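Multifunctional non-homologous end joining DNA repair protein LigD (Mycobacterium tuberculosis, PDB 2IRU) probably repairs DNA double-strand breaks together with Ku by non-homologous end joining, the piece here being its primase-like polymerase domain, which extends and fills in DNA ends. Local coordinates at residues 135-141 with 180-186. Coordinates in Å, arbitrary orientation, origin at the centre of the assembly. Residues are numbered along the deposited sequence.
Sequences TRLVFDL and LHLYTPL
Residues 135-141 and 180-186 run antiparallel, their strand axes 4.6 Å apart at closest approach and 163° between directions. Thr135 O accepts Leu186 N at 3.0 Å, and one water bridges Thr135 O (2.8 Å) and Leu186 O (2.7 Å). The chain turns a corner at Arg136. This residue, paired with Pro185 (CA-CA 4.0 Å), extends its side chain so that NE lies 3.7 Å from Tyr183 CD1; NE bonds Gln117, and NH1 forms a salt bridge with Asp291. Leu137 makes a hydrogen-bonded pair with Thr184: Leu137 N to Thr184 O 2.8 Å, Thr184 N to Leu137 O 3.0 Å. Leu137 CG also meets Leu186 CD2 at 3.7 Å. Val138 is a non-hydrogen-bonded partner of Tyr183, and its CG2 makes a CH-pi contact 3.8 Å from the Tyr183 ring centroid. These are neighbouring strands of the mixed sheet that probably carries the metal site in this archaeo-eukaryotic primase fold. Leu137 and Phe139 face helix 192-209, whereas Leu180 and Leu182 pack on helix 149-164. The opposite face carries Val138, Asp140, His181 and Tyr183. Phe139 N and O bond Leu182 O and N, both at 2.8 Å. Asp140 (chi1 t) pairs with His181 (chi1 m), with OD1 over the imidazole face. A water lies 3.1 Å from Asp140 OD2 and, in a weak bond, 2.9 Å from His181 NE2; OD2 also accepts Gln233. Asp140 probably binds both polymerase Mn(2+) ions, and His181 probably contacts the substrate. Leu141 closes the pairing: Leu141 N to Leu180 O 2.7 Å, Leu180 N to Leu141 O 3.0 Å.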
ATOM      1  N   THR A 135       6.577  -6.810   9.808  1.00 10.83           N
ATOM      2  CA  THR A 135       7.109  -5.657  10.534  1.00 10.98           C
ATOM      3  C   THR A 135       5.994  -4.737  11.039  1.00 11.44           C
ATOM      4  O   THR A 135       6.215  -3.906  11.925  1.00 13.33           O
ATOM      5  CB  THR A 135       8.059  -4.805   9.671  1.00 10.50           C
ATOM      6  OG1 THR A 135       7.324  -4.162   8.641  1.00 12.18           O
ATOM      7  CG2 THR A 135       9.233  -5.662   9.082  1.00 11.51           C
ATOM      8  N   ARG A 136       4.810  -4.886  10.456  1.00 10.71           N
ATOM      9  CA  ARG A 136       3.643  -4.025  10.768  1.00 10.62           C
ATOM     10  C   ARG A 136       2.392  -4.807  10.460  1.00 10.80           C
ATOM     11  O   ARG A 136       2.452  -5.795   9.706  1.00 12.12           O
ATOM     12  CB  ARG A 136       3.707  -2.758   9.885  1.00 10.24           C
ATOM     13  CG  ARG A 136       3.566  -3.012   8.387  1.00  9.45           C
ATOM     14  CD  ARG A 136       4.057  -1.822   7.560  1.00 11.47           C
ATOM     15  NE  ARG A 136       3.749  -2.041   6.148  1.00  9.23           N
ATOM     16  CZ  ARG A 136       4.373  -1.478   5.109  1.00 11.66           C
ATOM     17  NH1 ARG A 136       5.397  -0.641   5.290  1.00 10.72           N
ATOM     18  NH2 ARG A 136       3.969  -1.781   3.872  1.00  9.46           N
ATOM     19  N   LEU A 137       1.260  -4.401  11.058  1.00  9.99           N
ATOM     20  CA  LEU A 137      -0.052  -4.909  10.650  1.00 10.64           C
ATOM     21  C   LEU A 137      -0.742  -3.946   9.678  1.00 10.42           C
ATOM     22  O   LEU A 137      -0.547  -2.727   9.729  1.00 10.65           O
ATOM     23  CB  LEU A 137      -0.988  -5.098  11.868  1.00 10.32           C
ATOM     24  CG  LEU A 137      -0.555  -5.917  13.084  1.00 11.22           C
ATOM     25  CD1 LEU A 137      -1.672  -5.905  14.153  1.00 12.90           C
ATOM     26  CD2 LEU A 137      -0.215  -7.328  12.675  1.00 11.88           C
ATOM     27  N   VAL A 138      -1.574  -4.492   8.804  1.00 10.19           N
ATOM     28  CA  VAL A 138      -2.454  -3.647   8.017  1.00 10.87           C
ATOM     29  C   VAL A 138      -3.883  -4.125   8.185  1.00 10.56           C
ATOM     30  O   VAL A 138      -4.153  -5.347   8.247  1.00 11.04           O
ATOM     31  CB  VAL A 138      -2.082  -3.606   6.514  1.00 10.51           C
ATOM     32  CG1 VAL A 138      -2.360  -4.941   5.866  1.00 10.26           C
ATOM     33  CG2 VAL A 138      -2.840  -2.491   5.789  1.00 12.56           C
ATOM     34  N   PHE A 139      -4.784  -3.164   8.320  1.00 10.50           N
ATOM     35  CA  PHE A 139      -6.219  -3.430   8.270  1.00  9.80           C
ATOM     36  C   PHE A 139      -6.822  -2.670   7.091  1.00 10.72           C
ATOM     37  O   PHE A 139      -6.509  -1.488   6.893  1.00 11.14           O
ATOM     38  CB  PHE A 139      -6.909  -2.993   9.556  1.00 10.88           C
ATOM     39  CG  PHE A 139      -6.425  -3.728  10.756  1.00 10.36           C
ATOM     40  CD1 PHE A 139      -7.113  -4.846  11.230  1.00 11.02           C
ATOM     41  CD2 PHE A 139      -5.281  -3.289  11.438  1.00 11.33           C
ATOM     42  CE1 PHE A 139      -6.621  -5.529  12.364  1.00 11.07           C
ATOM     43  CE2 PHE A 139      -4.803  -3.942  12.551  1.00 11.46           C
ATOM     44  CZ  PHE A 139      -5.474  -5.071  13.022  1.00 11.64           C
ATOM     45  N   ASP A 140      -7.651  -3.347   6.305  1.00 10.56           N
ATOM     46  CA  ASP A 140      -8.351  -2.701   5.199  1.00 10.89           C
ATOM     47  C   ASP A 140      -9.788  -2.544   5.688  1.00 11.14           C
ATOM     48  O   ASP A 140     -10.478  -3.544   5.896  1.00 10.93           O
ATOM     49  CB  ASP A 140      -8.340  -3.622   3.972  1.00 11.87           C
ATOM     50  CG  ASP A 140      -9.095  -3.058   2.774  1.00 14.78           C
ATOM     51  OD1 ASP A 140      -9.696  -1.939   2.808  1.00 15.37           O
ATOM     52  OD2 ASP A 140      -9.087  -3.795   1.757  1.00 16.33           O
ATOM     53  N   LEU A 141     -10.208  -1.293   5.889  1.00 10.80           N
ATOM     54  CA  LEU A 141     -11.551  -0.993   6.329  1.00 11.53           C
ATOM     55  C   LEU A 141     -12.388  -0.666   5.114  1.00 12.33           C
ATOM     56  O   LEU A 141     -12.193   0.383   4.479  1.00 12.33           O
ATOM     57  CB  LEU A 141     -11.536   0.185   7.318  1.00 11.89           C
ATOM     58  CG  LEU A 141     -11.280  -0.223   8.775  1.00 13.68           C
ATOM     59  CD1 LEU A 141      -9.977  -0.989   9.018  1.00 14.44           C
ATOM     60  CD2 LEU A 141     -11.335   1.042   9.644  1.00 13.41           C
ATOM     61  N   LEU A 180     -10.213   2.468   3.528  1.00 16.69           N
ATOM     62  CA  LEU A 180      -9.322   3.168   4.421  1.00 15.86           C
ATOM     63  C   LEU A 180      -8.392   2.072   4.958  1.00 14.69           C
ATOM     64  O   LEU A 180      -8.897   1.075   5.477  1.00 15.62           O
ATOM     65  CB  LEU A 180     -10.146   3.774   5.567  1.00 15.96           C
ATOM     66  CG  LEU A 180      -9.394   4.428   6.717  1.00 16.68           C
ATOM     67  CD1 LEU A 180      -8.538   5.574   6.195  1.00 19.97           C
ATOM     68  CD2 LEU A 180     -10.366   4.923   7.789  1.00 16.74           C
ATOM     69  N   HIS A 181      -7.069   2.210   4.793  1.00 12.55           N
ATOM     70  CA  HIS A 181      -6.127   1.263   5.381  1.00 12.49           C
ATOM     71  C   HIS A 181      -5.557   1.837   6.668  1.00 11.48           C
ATOM     72  O   HIS A 181      -5.361   3.052   6.758  1.00 11.67           O
ATOM     73  CB  HIS A 181      -4.956   0.931   4.444  1.00 12.85           C
ATOM     74  CG  HIS A 181      -5.355   0.125   3.253  1.00 15.00           C
ATOM     75  ND1 HIS A 181      -5.508  -1.247   3.310  1.00 19.85           N
ATOM     76  CD2 HIS A 181      -5.570   0.476   1.967  1.00 16.01           C
ATOM     77  CE1 HIS A 181      -5.846  -1.694   2.109  1.00 17.21           C
ATOM     78  NE2 HIS A 181      -5.916  -0.660   1.284  1.00 21.86           N
ATOM     79  N   LEU A 182      -5.313   0.966   7.652  1.00 10.83           N
ATOM     80  CA  LEU A 182      -4.702   1.365   8.920  1.00  9.92           C
ATOM     81  C   LEU A 182      -3.445   0.507   9.066  1.00 10.67           C
ATOM     82  O   LEU A 182      -3.533  -0.706   8.900  1.00 11.87           O
ATOM     83  CB  LEU A 182      -5.605   1.083  10.146  1.00 10.82           C
ATOM     84  CG  LEU A 182      -6.979   1.768  10.157  1.00 11.08           C
ATOM     85  CD1 LEU A 182      -7.704   1.481  11.485  1.00 11.57           C
ATOM     86  CD2 LEU A 182      -6.816   3.275   9.990  1.00 13.56           C
ATOM     87  N   TYR A 183      -2.302   1.138   9.321  1.00 10.24           N
ATOM     88  CA  TYR A 183      -1.047   0.431   9.546  1.00 10.63           C
ATOM     89  C   TYR A 183      -0.585   0.622  10.997  1.00 11.52           C
ATOM     90  O   TYR A 183      -0.740   1.696  11.570  1.00 10.95           O
ATOM     91  CB  TYR A 183       0.046   0.988   8.646  1.00 10.78           C
ATOM     92  CG  TYR A 183      -0.139   0.687   7.177  1.00 11.59           C
ATOM     93  CD1 TYR A 183       0.379  -0.497   6.623  1.00 10.15           C
ATOM     94  CD2 TYR A 183      -0.833   1.571   6.328  1.00 10.43           C
ATOM     95  CE1 TYR A 183       0.225  -0.797   5.269  1.00 11.78           C
ATOM     96  CE2 TYR A 183      -1.001   1.274   4.935  1.00 10.80           C
ATOM     97  CZ  TYR A 183      -0.450   0.086   4.420  1.00 10.77           C
ATOM     98  OH  TYR A 183      -0.604  -0.240   3.086  1.00 11.06           O
ATOM     99  N   THR A 184      -0.004  -0.429  11.556  1.00 12.10           N
ATOM    100  CA  THR A 184       0.515  -0.388  12.914  1.00 12.69           C
ATOM    101  C   THR A 184       1.892  -1.079  12.953  1.00 12.87           C
ATOM    102  O   THR A 184       1.999  -2.274  12.654  1.00 13.56           O
ATOM    103  CB  THR A 184      -0.433  -1.072  13.888  1.00 13.20           C
ATOM    104  OG1 THR A 184      -1.733  -0.443  13.797  1.00 16.18           O
ATOM    105  CG2 THR A 184       0.162  -0.948  15.285  1.00 12.24           C
ATOM    106  N   PRO A 185       2.946  -0.340  13.313  1.00 13.28           N
ATOM    107  CA  PRO A 185       4.235  -1.054  13.382  1.00 13.35           C
ATOM    108  C   PRO A 185       4.288  -1.958  14.624  1.00 13.62           C
ATOM    109  O   PRO A 185       3.769  -1.597  15.702  1.00 12.52           O
ATOM    110  CB  PRO A 185       5.264   0.074  13.460  1.00 14.16           C
ATOM    111  CG  PRO A 185       4.518   1.219  14.094  1.00 13.30           C
ATOM    112  CD  PRO A 185       3.062   1.076  13.696  1.00 13.75           C
ATOM    113  N   LEU A 186       4.910  -3.122  14.454  1.00 13.96           N
ATOM    114  CA  LEU A 186       5.049  -4.104  15.532  1.00 14.61           C
ATOM    115  C   LEU A 186       6.256  -3.815  16.412  1.00 15.82           C
ATOM    116  O   LEU A 186       7.355  -3.549  15.912  1.00 16.00           O
ATOM    117  CB  LEU A 186       5.112  -5.527  14.948  1.00 13.88           C
ATOM    118  CG  LEU A 186       3.838  -6.047  14.234  1.00 15.02           C
ATOM    119  CD1 LEU A 186       4.090  -7.401  13.552  1.00 17.40           C
ATOM    120  CD2 LEU A 186       2.577  -6.116  15.116  1.00 15.69           C
TER
HETATM  121  O   HOH W   1       8.552  -3.842  13.504  1.00 32.84           O
HETATM  122  O   HOH W   2       1.309  -2.227   2.143  1.00 11.28           O
HETATM  123  O   HOH W   3      -8.099  -1.748  -0.298  1.00 45.99           O